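Local coordinates for protein immunoreactive 84kD antigen PG93 (Porphyromonas gingivalis, PDB 5M11) that is an essential bacterial surface component of the type IX secretion system, probably acting in protein export, and binds calcium and zinc ions, at residues D596-W602 / F659-S665; G607-Y611 / A622-V626; L671-Y675 / K748-I752; T690-A696 / S715-K721. All coordinates share one frame; numbering follows the deposited sequence.

Contact 1 of 4, residues D596-W602 / F659-S665; sequences DKLNHKW and FQTGTGS. With ZN (zinc ion), chain E.
Trp602 holds CG opposite its carbonyl carbon (chi1 -72°), while Phe659 sets CG opposite its backbone nitrogen (chi1 172°), and these two choices bring the indole and the phenyl ring together. The side chains cross at about a right angle: CH2 of Trp602 lies 3.5 Å from CE2 of Phe659, with the six-membered ring and the phenyl plane 58° apart. Next along the indole, the methyl CG2 of Thr661 reaches CZ2 of Trp602 at 3.4 Å. The indole is steadied by NE1 of Trp602, which donates to OD1 of Asp596 at 2.8 Å; the acceptor lies in the ring plane, but its own carboxylate is approached from above. That carboxylate also borders Thr663, whose CG2 packs on CB of Lys597 at 3.8 Å. Just after the type I turn 596-599, His600 takes no part in the contact, and its NE2 binds a zinc ion at 2.2 Å. Two blades of a beta-propeller meet here. Strand 601-606 belongs to the penultimate blade, of strands 589-595 to 620-624, and strand 655-660 lies between strand 647-652 and the N-terminal strand 13-16, which completes the last blade in the usual Velcro closure.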
loop_
_atom_site.group_PDB
_atom_site.type_symbol
_atom_site.label_atom_id
_atom_site.label_comp_id
_atom_site.label_asym_id
_atom_site.label_seq_id
_atom_site.Cartn_x
_atom_site.Cartn_y
_atom_site.Cartn_z
ATOM N N ASP A 596 -11.443 -5.263 19.019
ATOM C CA ASP A 596 -12.087 -4.029 19.501
ATOM C C ASP A 596 -12.167 -3.912 21.013
ATOM O O ASP A 596 -12.089 -4.899 21.736
ATOM C CB ASP A 596 -13.568 -4.011 19.012
ATOM C CG ASP A 596 -13.922 -3.057 17.892
ATOM O OD1 ASP A 596 -12.990 -2.478 17.285
ATOM O OD2 ASP A 596 -15.142 -2.888 17.611
ATOM N N LYS A 597 -12.490 -2.697 21.457
ATOM C CA LYS A 597 -12.815 -2.282 22.818
ATOM C C LYS A 597 -14.182 -2.906 23.139
ATOM O O LYS A 597 -14.487 -3.206 24.300
ATOM C CB LYS A 597 -12.851 -0.739 22.838
ATOM C CG LYS A 597 -13.208 -0.073 24.152
ATOM C CD LYS A 597 -13.282 1.458 24.000
ATOM C CE LYS A 597 -14.599 1.978 23.456
ATOM N NZ LYS A 597 -15.676 1.987 24.485
ATOM N N LEU A 598 -14.992 -3.131 22.063
ATOM C CA LEU A 598 -16.316 -3.753 22.117
ATOM C C LEU A 598 -16.225 -5.261 21.993
ATOM O O LEU A 598 -17.268 -5.922 21.965
ATOM C CB LEU A 598 -17.232 -3.219 21.009
ATOM C CG LEU A 598 -17.491 -1.721 20.937
ATOM C CD1 LEU A 598 -18.464 -1.418 19.820
ATOM C CD2 LEU A 598 -17.991 -1.154 22.250
ATOM N N ASN A 599 -14.985 -5.812 21.919
ATOM C CA ASN A 599 -14.684 -7.242 21.743
ATOM C C ASN A 599 -15.099 -7.726 20.315
ATOM O O ASN A 599 -15.218 -8.929 20.064
ATOM C CB ASN A 599 -15.335 -8.092 22.847
ATOM C CG ASN A 599 -14.613 -9.364 23.199
ATOM O OD1 ASN A 599 -13.423 -9.569 22.890
ATOM N ND2 ASN A 599 -15.319 -10.220 23.923
ATOM N N HIS A 600 -15.288 -6.769 19.380
ATOM C CA HIS A 600 -15.601 -7.053 17.983
ATOM C C HIS A 600 -14.303 -7.346 17.275
ATOM O O HIS A 600 -13.247 -6.979 17.790
ATOM C CB HIS A 600 -16.372 -5.904 17.315
ATOM C CG HIS A 600 -17.765 -5.695 17.833
ATOM N ND1 HIS A 600 -18.351 -4.438 17.826
ATOM C CD2 HIS A 600 -18.640 -6.582 18.361
ATOM C CE1 HIS A 600 -19.559 -4.601 18.338
ATOM N NE2 HIS A 600 -19.785 -5.878 18.673
ATOM N N LYS A 601 -14.352 -8.046 16.137
ATOM C CA LYS A 601 -13.134 -8.474 15.455
ATOM C C LYS A 601 -12.927 -7.820 14.094
ATOM O O LYS A 601 -13.810 -7.872 13.244
ATOM C CB LYS A 601 -13.151 -10.004 15.295
ATOM C CG LYS A 601 -12.720 -10.774 16.545
ATOM C CD LYS A 601 -13.782 -10.909 17.639
ATOM C CE LYS A 601 -13.116 -11.295 18.933
ATOM N NZ LYS A 601 -14.071 -11.482 20.058
ATOM N N TRP A 602 -11.749 -7.202 13.887
ATOM C CA TRP A 602 -11.364 -6.615 12.603
ATOM C C TRP A 602 -10.550 -7.664 11.884
ATOM O O TRP A 602 -9.499 -8.073 12.373
ATOM C CB TRP A 602 -10.606 -5.291 12.766
ATOM C CG TRP A 602 -11.482 -4.162 13.216
ATOM C CD1 TRP A 602 -11.670 -3.732 14.497
ATOM C CD2 TRP A 602 -12.336 -3.354 12.391
ATOM N NE1 TRP A 602 -12.571 -2.689 14.518
ATOM C CE2 TRP A 602 -13.013 -2.451 13.243
ATOM C CE3 TRP A 602 -12.616 -3.321 11.012
ATOM C CZ2 TRP A 602 -13.952 -1.530 12.764
ATOM C CZ3 TRP A 602 -13.543 -2.402 10.538
ATOM C CH2 TRP A 602 -14.186 -1.510 11.406
ATOM N N PHE A 659 -8.736 3.941 9.166
ATOM C CA PHE A 659 -10.183 4.020 9.276
ATOM C C PHE A 659 -10.550 4.369 10.715
ATOM O O PHE A 659 -10.042 3.738 11.650
ATOM C CB PHE A 659 -10.812 2.690 8.827
ATOM C CG PHE A 659 -12.293 2.577 9.065
ATOM C CD1 PHE A 659 -13.200 3.150 8.180
ATOM C CD2 PHE A 659 -12.786 1.902 10.174
ATOM C CE1 PHE A 659 -14.567 3.054 8.401
ATOM C CE2 PHE A 659 -14.155 1.821 10.404
ATOM C CZ PHE A 659 -15.036 2.404 9.516
ATOM N N GLN A 660 -11.413 5.399 10.897
ATOM C CA GLN A 660 -11.857 5.813 12.238
ATOM C C GLN A 660 -12.948 4.871 12.659
ATOM O O GLN A 660 -14.044 4.903 12.085
ATOM C CB GLN A 660 -12.306 7.287 12.276
ATOM C CG GLN A 660 -12.929 7.736 13.613
ATOM C CD GLN A 660 -12.052 7.547 14.831
ATOM O OE1 GLN A 660 -12.289 6.656 15.664
ATOM N NE2 GLN A 660 -11.067 8.425 14.999
ATOM N N THR A 661 -12.616 3.992 13.618
ATOM C CA THR A 661 -13.446 2.910 14.145
ATOM C C THR A 661 -14.569 3.435 15.072
ATOM O O THR A 661 -15.644 2.811 15.152
ATOM C CB THR A 661 -12.524 1.907 14.859
ATOM O OG1 THR A 661 -11.508 1.532 13.940
ATOM C CG2 THR A 661 -13.230 0.638 15.283
ATOM N N GLY A 662 -14.311 4.554 15.756
ATOM C CA GLY A 662 -15.252 5.133 16.711
ATOM C C GLY A 662 -15.215 4.355 18.013
ATOM O O GLY A 662 -16.164 4.380 18.794
ATOM N N THR A 663 -14.072 3.680 18.251
ATOM C CA THR A 663 -13.724 2.798 19.354
ATOM C C THR A 663 -12.716 3.546 20.256
ATOM O O THR A 663 -12.218 2.997 21.241
ATOM C CB THR A 663 -13.262 1.490 18.681
ATOM O OG1 THR A 663 -14.418 0.671 18.527
ATOM C CG2 THR A 663 -12.100 0.736 19.379
ATOM N N GLY A 664 -12.498 4.820 19.950
ATOM C CA GLY A 664 -11.600 5.687 20.695
ATOM C C GLY A 664 -11.985 5.969 22.135
ATOM O O GLY A 664 -13.168 6.029 22.490
ATOM N N SER A 665 -10.953 6.149 22.971
ATOM C CA SER A 665 -11.058 6.506 24.380
ATOM C C SER A 665 -10.864 8.033 24.503
ATOM O O SER A 665 -10.029 8.526 25.268
ATOM C CB SER A 665 -10.054 5.711 25.204
ATOM O OG SER A 665 -10.328 4.326 25.075
HETATM ZN ZN ZN E . -21.528 -6.861 19.508
HETATM O O HOH W 1 -23.145 -6.252 17.806
#

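Contact 2 of 4, residues G607-Y611 / A622-V626; sequences GTGLY and AQFTV
Leu610 and Phe624 face each other as an antiparallel hydrogen-bonded pair, Tyr611 and Gln623 forming the next, non-hydrogen-bonded pair of this beta hairpin. Leu610 N gives a nearly straight bond to Phe624 O (2.8 Å, 175° at the hydrogen), and Phe624 N returns one to Leu610 O at 2.8 Å. On one face of the sheet Tyr611 and Gln623 run side by side, pointing the same way. With CG opposite its backbone nitrogen and the chain extended beyond, Gln623 lays its amide almost parallel to the phenol, the planes 12° apart. Its CG sits over the ring face, 3.8 Å from the Tyr611 centroid, a CH-pi contact. The same extension delivers NE2 of Gln623 to Thr608 O at 2.8 Å, with the acceptor in the amide plane, so a side chain prolongs the pairing beyond the last backbone bond. On the other face CD2 of Leu610 meets CD2 of Phe624 at 3.8 Å, and the two side chains pack into the interface with the following blade. There Trp602 of strand 601-606 packs against both of them, Leu610 also touches strand 636-642 of that next blade, and strand 620-624 forms the outer edge of its own four-stranded blade.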
loop_
_atom_site.group_PDB
_atom_site.type_symbol
_atom_site.label_atom_id
_atom_site.label_comp_id
_atom_site.label_asym_id
_atom_site.label_seq_id
_atom_site.Cartn_x
_atom_site.Cartn_y
_atom_site.Cartn_z
ATOM N N GLY A 607 -7.510 -10.939 -0.562
ATOM C CA GLY A 607 -8.417 -10.877 -1.706
ATOM C C GLY A 607 -9.893 -10.565 -1.533
ATOM O O GLY A 607 -10.602 -10.497 -2.541
ATOM N N THR A 608 -10.408 -10.416 -0.306
ATOM C CA THR A 608 -11.856 -10.146 -0.155
ATOM C C THR A 608 -12.140 -8.905 0.755
ATOM O O THR A 608 -13.262 -8.719 1.242
ATOM C CB THR A 608 -12.625 -11.403 0.336
ATOM O OG1 THR A 608 -12.183 -11.772 1.645
ATOM C CG2 THR A 608 -12.518 -12.585 -0.622
ATOM N N GLY A 609 -11.128 -8.069 0.941
ATOM C CA GLY A 609 -11.243 -6.845 1.718
ATOM C C GLY A 609 -11.116 -7.010 3.215
ATOM O O GLY A 609 -10.426 -7.910 3.700
ATOM N N LEU A 610 -11.768 -6.090 3.946
ATOM C CA LEU A 610 -11.777 -5.986 5.401
ATOM C C LEU A 610 -13.163 -6.283 5.957
ATOM O O LEU A 610 -14.156 -5.772 5.455
ATOM C CB LEU A 610 -11.325 -4.555 5.814
ATOM C CG LEU A 610 -11.204 -4.231 7.320
ATOM C CD1 LEU A 610 -9.924 -4.761 7.888
ATOM C CD2 LEU A 610 -11.293 -2.734 7.565
ATOM N N TYR A 611 -13.212 -7.059 7.037
ATOM C CA TYR A 611 -14.460 -7.408 7.712
ATOM C C TYR A 611 -14.454 -6.967 9.155
ATOM O O TYR A 611 -13.406 -6.968 9.795
ATOM C CB TYR A 611 -14.679 -8.927 7.681
ATOM C CG TYR A 611 -14.934 -9.501 6.310
ATOM C CD1 TYR A 611 -16.227 -9.628 5.817
ATOM C CD2 TYR A 611 -13.887 -9.995 5.536
ATOM C CE1 TYR A 611 -16.473 -10.211 4.579
ATOM C CE2 TYR A 611 -14.119 -10.566 4.289
ATOM C CZ TYR A 611 -15.414 -10.651 3.803
ATOM O OH TYR A 611 -15.651 -11.180 2.557
ATOM N N ALA A 622 -19.877 -5.337 9.211
ATOM C CA ALA A 622 -19.470 -4.497 8.077
ATOM C C ALA A 622 -18.346 -5.164 7.266
ATOM O O ALA A 622 -17.599 -5.986 7.802
ATOM C CB ALA A 622 -19.016 -3.115 8.557
ATOM N N GLN A 623 -18.235 -4.789 5.975
ATOM C CA GLN A 623 -17.191 -5.227 5.053
ATOM C C GLN A 623 -16.835 -4.092 4.063
ATOM O O GLN A 623 -17.722 -3.509 3.419
ATOM C CB GLN A 623 -17.563 -6.507 4.308
ATOM C CG GLN A 623 -16.474 -6.941 3.334
ATOM C CD GLN A 623 -16.941 -7.800 2.187
ATOM O OE1 GLN A 623 -18.141 -7.965 1.903
ATOM N NE2 GLN A 623 -15.980 -8.358 1.485
ATOM N N PHE A 624 -15.519 -3.797 3.959
ATOM C CA PHE A 624 -14.938 -2.766 3.099
ATOM C C PHE A 624 -14.021 -3.401 2.083
ATOM O O PHE A 624 -13.209 -4.259 2.422
ATOM C CB PHE A 624 -14.187 -1.697 3.912
ATOM C CG PHE A 624 -14.947 -1.239 5.133
ATOM C CD1 PHE A 624 -15.888 -0.219 5.043
ATOM C CD2 PHE A 624 -14.770 -1.871 6.360
ATOM C CE1 PHE A 624 -16.621 0.177 6.164
ATOM C CE2 PHE A 624 -15.510 -1.482 7.478
ATOM C CZ PHE A 624 -16.430 -0.460 7.376
ATOM N N THR A 625 -14.210 -3.010 0.820
ATOM C CA THR A 625 -13.473 -3.445 -0.363
ATOM C C THR A 625 -13.105 -2.225 -1.209
ATOM O O THR A 625 -13.488 -1.098 -0.878
ATOM C CB THR A 625 -14.304 -4.429 -1.180
ATOM O OG1 THR A 625 -15.537 -3.802 -1.504
ATOM C CG2 THR A 625 -14.531 -5.749 -0.474
ATOM N N VAL A 626 -12.397 -2.451 -2.319
ATOM C CA VAL A 626 -12.026 -1.370 -3.223
ATOM C C VAL A 626 -13.289 -0.840 -3.902
ATOM O O VAL A 626 -13.400 0.361 -4.171
ATOM C CB VAL A 626 -10.962 -1.796 -4.266
ATOM C CG1 VAL A 626 -10.336 -0.570 -4.912
ATOM C CG2 VAL A 626 -9.878 -2.667 -3.638
#

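Contact 3 of 4, residues L671-Y675 / K748-I752; sequences LDGVY and KSKLI
Val674 and Ile752 form the apolar group of this contact, which joins the two sheets of the C-terminal beta-sandwich beside the calcium-site residues Glu670 and Asp743. Their side chains meet at about a right angle, CG1 of the valine 3.8 Å from CD1 of the isoleucine. Ile752 places CG1 between its backbone nitrogen and carbonyl carbon (chi1 70°), which lifts CD1 to segment 671-675, where it also lies 3.8 Å from CA of Tyr675. At the other end CB of Leu671 is 4.0 Å from CB of Lys750, and Leu671 CD1 comes near the backbone of Lys748. Contacts with a carbonyl form a second group: the lysine aliphatic chain, bent at chi2, passes Leu671 O with CG at 3.5 Å. That same oxygen accepts a bond from Val674 N, closing the type I turn 671-674, at 3.3 Å. As for charge, NZ of Lys750 stays 4.2 Å from OD2 of Asp672, beyond a salt bridge, while OD1 of Asp672 is bonded to Ser669. No hydrogen bond joins the two segments. Strand 749-756 is the edge of a four-stranded sheet, paired antiparallel with strand 735-742, whereas the turn leads into strand 675-677, which pairs with strand 689-692 in the facing three-stranded sheet.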
loop_
_atom_site.group_PDB
_atom_site.type_symbol
_atom_site.label_atom_id
_atom_site.label_comp_id
_atom_site.label_asym_id
_atom_site.label_seq_id
_atom_site.Cartn_x
_atom_site.Cartn_y
_atom_site.Cartn_z
ATOM N N LEU A 671 -19.248 13.107 21.982
ATOM C CA LEU A 671 -20.547 13.095 21.322
ATOM C C LEU A 671 -20.925 14.479 20.803
ATOM O O LEU A 671 -21.963 14.624 20.158
ATOM C CB LEU A 671 -21.647 12.548 22.244
ATOM C CG LEU A 671 -21.631 11.044 22.541
ATOM C CD1 LEU A 671 -22.810 10.665 23.397
ATOM C CD2 LEU A 671 -21.638 10.200 21.267
ATOM N N ASP A 672 -20.059 15.481 21.025
ATOM C CA ASP A 672 -20.272 16.860 20.578
ATOM C C ASP A 672 -20.310 16.973 19.044
ATOM O O ASP A 672 -20.730 18.007 18.516
ATOM C CB ASP A 672 -19.175 17.786 21.141
ATOM C CG ASP A 672 -19.307 18.197 22.604
ATOM O OD1 ASP A 672 -18.558 19.108 23.034
ATOM O OD2 ASP A 672 -20.121 17.573 23.335
ATOM N N GLY A 673 -19.898 15.911 18.351
ATOM C CA GLY A 673 -19.869 15.879 16.894
ATOM C C GLY A 673 -20.984 15.116 16.197
ATOM O O GLY A 673 -20.879 14.879 14.993
ATOM N N VAL A 674 -22.058 14.735 16.905
ATOM C CA VAL A 674 -23.141 13.982 16.252
ATOM C C VAL A 674 -23.959 14.949 15.355
ATOM O O VAL A 674 -24.136 16.111 15.724
ATOM C CB VAL A 674 -24.027 13.178 17.260
ATOM C CG1 VAL A 674 -25.104 12.373 16.545
ATOM C CG2 VAL A 674 -23.176 12.245 18.125
ATOM N N TYR A 675 -24.403 14.479 14.160
ATOM C CA TYR A 675 -25.204 15.262 13.206
ATOM C C TYR A 675 -26.015 14.371 12.231
ATOM O O TYR A 675 -25.644 13.226 11.988
ATOM C CB TYR A 675 -24.316 16.243 12.426
ATOM C CG TYR A 675 -23.300 15.604 11.511
ATOM C CD1 TYR A 675 -23.462 15.637 10.129
ATOM C CD2 TYR A 675 -22.131 15.043 12.016
ATOM C CE1 TYR A 675 -22.499 15.100 9.274
ATOM C CE2 TYR A 675 -21.154 14.516 11.172
ATOM C CZ TYR A 675 -21.347 14.535 9.800
ATOM O OH TYR A 675 -20.410 13.969 8.969
ATOM N N LYS A 748 -23.081 9.702 29.462
ATOM C CA LYS A 748 -23.466 10.974 28.843
ATOM C C LYS A 748 -24.402 10.741 27.640
ATOM O O LYS A 748 -24.324 9.711 26.955
ATOM C CB LYS A 748 -22.224 11.784 28.417
ATOM C CG LYS A 748 -22.450 13.301 28.387
ATOM C CD LYS A 748 -21.957 14.008 29.664
ATOM C CE LYS A 748 -23.063 14.373 30.630
ATOM N NZ LYS A 748 -22.537 15.074 31.833
ATOM N N SER A 749 -25.284 11.716 27.394
ATOM C CA SER A 749 -26.270 11.682 26.319
ATOM C C SER A 749 -26.115 12.869 25.350
ATOM O O SER A 749 -25.482 13.877 25.677
ATOM C CB SER A 749 -27.681 11.672 26.902
ATOM O OG SER A 749 -27.822 10.720 27.945
ATOM N N LYS A 750 -26.703 12.738 24.155
ATOM C CA LYS A 750 -26.713 13.771 23.133
ATOM C C LYS A 750 -28.068 13.759 22.418
ATOM O O LYS A 750 -28.445 12.781 21.767
ATOM C CB LYS A 750 -25.539 13.617 22.152
ATOM C CG LYS A 750 -25.324 14.815 21.227
ATOM C CD LYS A 750 -24.769 16.052 21.937
ATOM C CE LYS A 750 -24.498 17.168 20.959
ATOM N NZ LYS A 750 -23.822 18.320 21.609
ATOM N N LEU A 751 -28.814 14.837 22.593
ATOM C CA LEU A 751 -30.109 14.956 21.972
ATOM C C LEU A 751 -30.007 15.945 20.839
ATOM O O LEU A 751 -29.731 17.127 21.056
ATOM C CB LEU A 751 -31.182 15.353 23.000
ATOM C CG LEU A 751 -32.638 15.420 22.525
ATOM C CD1 LEU A 751 -33.084 14.122 21.846
ATOM C CD2 LEU A 751 -33.554 15.759 23.686
ATOM N N ILE A 752 -30.160 15.433 19.615
ATOM C CA ILE A 752 -30.090 16.248 18.404
ATOM C C ILE A 752 -31.395 16.053 17.597
ATOM O O ILE A 752 -31.998 14.976 17.634
ATOM C CB ILE A 752 -28.799 15.975 17.581
ATOM C CG1 ILE A 752 -28.803 14.589 16.916
ATOM C CG2 ILE A 752 -27.530 16.195 18.435
ATOM C CD1 ILE A 752 -28.037 14.562 15.647
#

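Contact 4 of 4, residues T690-A696 / S715-K721; sequences TIAGLQA and SVTTEVK
The flat carboxylate of Glu719 ends beside Thr690, whose methyl CG2 is 4.1 Å from OE1 of Glu719, while CG of Glu719 touches CB of Ala692. Glu719 lies just before the antiparallel pairing of strands 689-692 and 720-722 in the C-terminal beta-sandwich, a domain consistent with the C-terminal domains of type IX secretion cargo. Ile691 and Val720 form the hydrogen-bonded pair: Ile691 N gives to Val720 O at 2.7 Å, and Val720 N gives to Ile691 O in return. Thr690 and Lys721 make the adjoining non-hydrogen-bonded pair. Regular pairing ends at Ile691 and Val720; after Ala692, Gly693 with its positive phi (71°) turns the chain, yet one further bond follows, from Leu694 N to Thr718 O at 3.0 Å. The two segments then stay together as loops. Ala696 sets CB against Val716 O, and CB of Ser715 lies against Gln695 O; the Ser715 hydroxyl is engaged within its own loop, donating to Thr717 O at 2.8 Å. On the buried side Leu694 and Val720 cross at about a right angle, CD1 of the leucine 3.6 Å from CG2 of the valine, and Leu694 also packs on strand 735-742 of the other sheet. Strand 689-692 is the middle strand of its three, flanked by 675-677 and 720-722. At the more exposed end Lys721 runs beside Thr690, pointing the same way, and its chain bends at chi4 (-83°) to bring NZ to Thr690 OG1, to which it donates a hydrogen bond of 2.9 Å.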
loop_
_atom_site.group_PDB
_atom_site.type_symbol
_atom_site.label_atom_id
_atom_site.label_comp_id
_atom_site.label_asym_id
_atom_site.label_seq_id
_atom_site.Cartn_x
_atom_site.Cartn_y
_atom_site.Cartn_z
ATOM N N THR A 690 -28.745 9.876 7.498
ATOM C CA THR A 690 -27.528 9.293 8.054
ATOM C C THR A 690 -27.137 10.027 9.342
ATOM O O THR A 690 -26.936 11.252 9.320
ATOM C CB THR A 690 -26.380 9.323 7.027
ATOM O OG1 THR A 690 -26.808 8.634 5.855
ATOM C CG2 THR A 690 -25.064 8.704 7.566
ATOM N N ILE A 691 -27.043 9.269 10.464
ATOM C CA ILE A 691 -26.553 9.771 11.750
ATOM C C ILE A 691 -25.069 9.623 11.668
ATOM O O ILE A 691 -24.603 8.525 11.382
ATOM C CB ILE A 691 -27.146 9.087 13.029
ATOM C CG1 ILE A 691 -28.709 8.967 13.005
ATOM C CG2 ILE A 691 -26.656 9.778 14.308
ATOM C CD1 ILE A 691 -29.492 10.212 12.693
ATOM N N ALA A 692 -24.325 10.716 11.837
ATOM C CA ALA A 692 -22.872 10.662 11.739
ATOM C C ALA A 692 -22.212 11.354 12.940
ATOM O O ALA A 692 -22.919 11.926 13.778
ATOM C CB ALA A 692 -22.415 11.279 10.429
ATOM N N GLY A 693 -20.881 11.230 13.040
ATOM C CA GLY A 693 -20.087 11.755 14.146
ATOM C C GLY A 693 -20.290 11.007 15.457
ATOM O O GLY A 693 -19.931 11.522 16.522
ATOM N N LEU A 694 -20.845 9.780 15.394
ATOM C CA LEU A 694 -21.109 8.934 16.549
ATOM C C LEU A 694 -19.855 8.260 17.076
ATOM O O LEU A 694 -18.758 8.474 16.551
ATOM C CB LEU A 694 -22.126 7.833 16.182
ATOM C CG LEU A 694 -23.551 8.229 15.860
ATOM C CD1 LEU A 694 -24.250 7.098 15.259
ATOM C CD2 LEU A 694 -24.297 8.616 17.083
ATOM N N GLN A 695 -20.036 7.416 18.111
ATOM C CA GLN A 695 -19.006 6.596 18.754
ATOM C C GLN A 695 -19.544 5.175 18.780
ATOM O O GLN A 695 -20.702 5.006 19.115
ATOM C CB GLN A 695 -18.706 7.128 20.173
ATOM C CG GLN A 695 -17.317 6.792 20.706
ATOM C CD GLN A 695 -16.261 7.772 20.250
ATOM O OE1 GLN A 695 -16.006 8.798 20.886
ATOM N NE2 GLN A 695 -15.592 7.461 19.157
ATOM N N ALA A 696 -18.768 4.171 18.345
ATOM C CA ALA A 696 -19.207 2.773 18.313
ATOM C C ALA A 696 -19.542 2.283 19.713
ATOM O O ALA A 696 -18.784 2.542 20.646
ATOM C CB ALA A 696 -18.137 1.903 17.687
ATOM N N SER A 715 -24.423 1.775 17.912
ATOM C CA SER A 715 -23.525 2.239 16.867
ATOM C C SER A 715 -22.508 1.155 16.527
ATOM O O SER A 715 -21.868 0.593 17.425
ATOM C CB SER A 715 -22.834 3.529 17.275
ATOM O OG SER A 715 -22.215 4.104 16.138
ATOM N N VAL A 716 -22.419 0.814 15.229
ATOM C CA VAL A 716 -21.484 -0.209 14.718
ATOM C C VAL A 716 -20.103 0.462 14.503
ATOM O O VAL A 716 -19.115 0.028 15.091
ATOM C CB VAL A 716 -22.023 -0.940 13.438
ATOM C CG1 VAL A 716 -22.604 0.036 12.397
ATOM C CG2 VAL A 716 -20.965 -1.848 12.816
ATOM N N THR A 717 -20.088 1.547 13.691
ATOM C CA THR A 717 -18.976 2.401 13.296
ATOM C C THR A 717 -19.251 3.838 13.842
ATOM O O THR A 717 -19.697 3.999 14.973
ATOM C CB THR A 717 -18.792 2.313 11.753
ATOM O OG1 THR A 717 -17.682 3.122 11.325
ATOM C CG2 THR A 717 -20.070 2.687 10.965
ATOM N N THR A 718 -18.961 4.859 13.045
ATOM C CA THR A 718 -19.107 6.288 13.328
ATOM C C THR A 718 -20.454 6.749 12.788
ATOM O O THR A 718 -20.930 7.831 13.135
ATOM C CB THR A 718 -17.903 7.070 12.712
ATOM O OG1 THR A 718 -17.107 6.221 11.848
ATOM C CG2 THR A 718 -17.003 7.661 13.784
ATOM N N GLU A 719 -21.088 5.895 11.962
ATOM C CA GLU A 719 -22.369 6.167 11.330
ATOM C C GLU A 719 -23.432 5.108 11.644
ATOM O O GLU A 719 -23.129 3.935 11.897
ATOM C CB GLU A 719 -22.192 6.258 9.802
ATOM C CG GLU A 719 -21.629 7.577 9.297
ATOM C CD GLU A 719 -21.134 7.611 7.858
ATOM O OE1 GLU A 719 -21.511 6.712 7.069
ATOM O OE2 GLU A 719 -20.393 8.561 7.511
ATOM N N VAL A 720 -24.689 5.557 11.597
ATOM C CA VAL A 720 -25.947 4.807 11.740
ATOM C C VAL A 720 -26.877 5.382 10.641
ATOM O O VAL A 720 -26.856 6.590 10.400
ATOM C CB VAL A 720 -26.535 4.891 13.192
ATOM C CG1 VAL A 720 -28.021 4.534 13.244
ATOM C CG2 VAL A 720 -25.754 4.011 14.163
ATOM N N LYS A 721 -27.621 4.528 9.930
ATOM C CA LYS A 721 -28.521 5.009 8.879
ATOM C C LYS A 721 -29.978 4.625 9.172
ATOM O O LYS A 721 -30.251 3.584 9.787
ATOM C CB LYS A 721 -28.092 4.514 7.485
ATOM C CG LYS A 721 -26.823 5.197 6.984
ATOM C CD LYS A 721 -26.462 4.835 5.539
ATOM C CE LYS A 721 -25.051 5.267 5.166
ATOM N NZ LYS A 721 -24.970 6.696 4.746
#

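The contacts follow the protein from a propeller into its C-terminal sandwich. Contacts 1 and 2 touch and share one blade: contact 2 is nested within the loop closed by contact 1, and Phe659 of contact 1 meets Phe624 of contact 2. Contact 1, mostly buried, joins two blades through rings and methyls, whereas contact 2, partly buried, is hairpin pairing within one blade. Contacts 3 and 4 divide similarly: 671-675 with 748-752, nearer the surface, links two sheets without any hydrogen bond between the segments, while 690-696 with 715-721 combines backbone pairing in one sheet with loop contacts and a side-chain bond. Between the domains, Gly662 O of contact 1 probably accepts a bond from Ala696 N of contact 4.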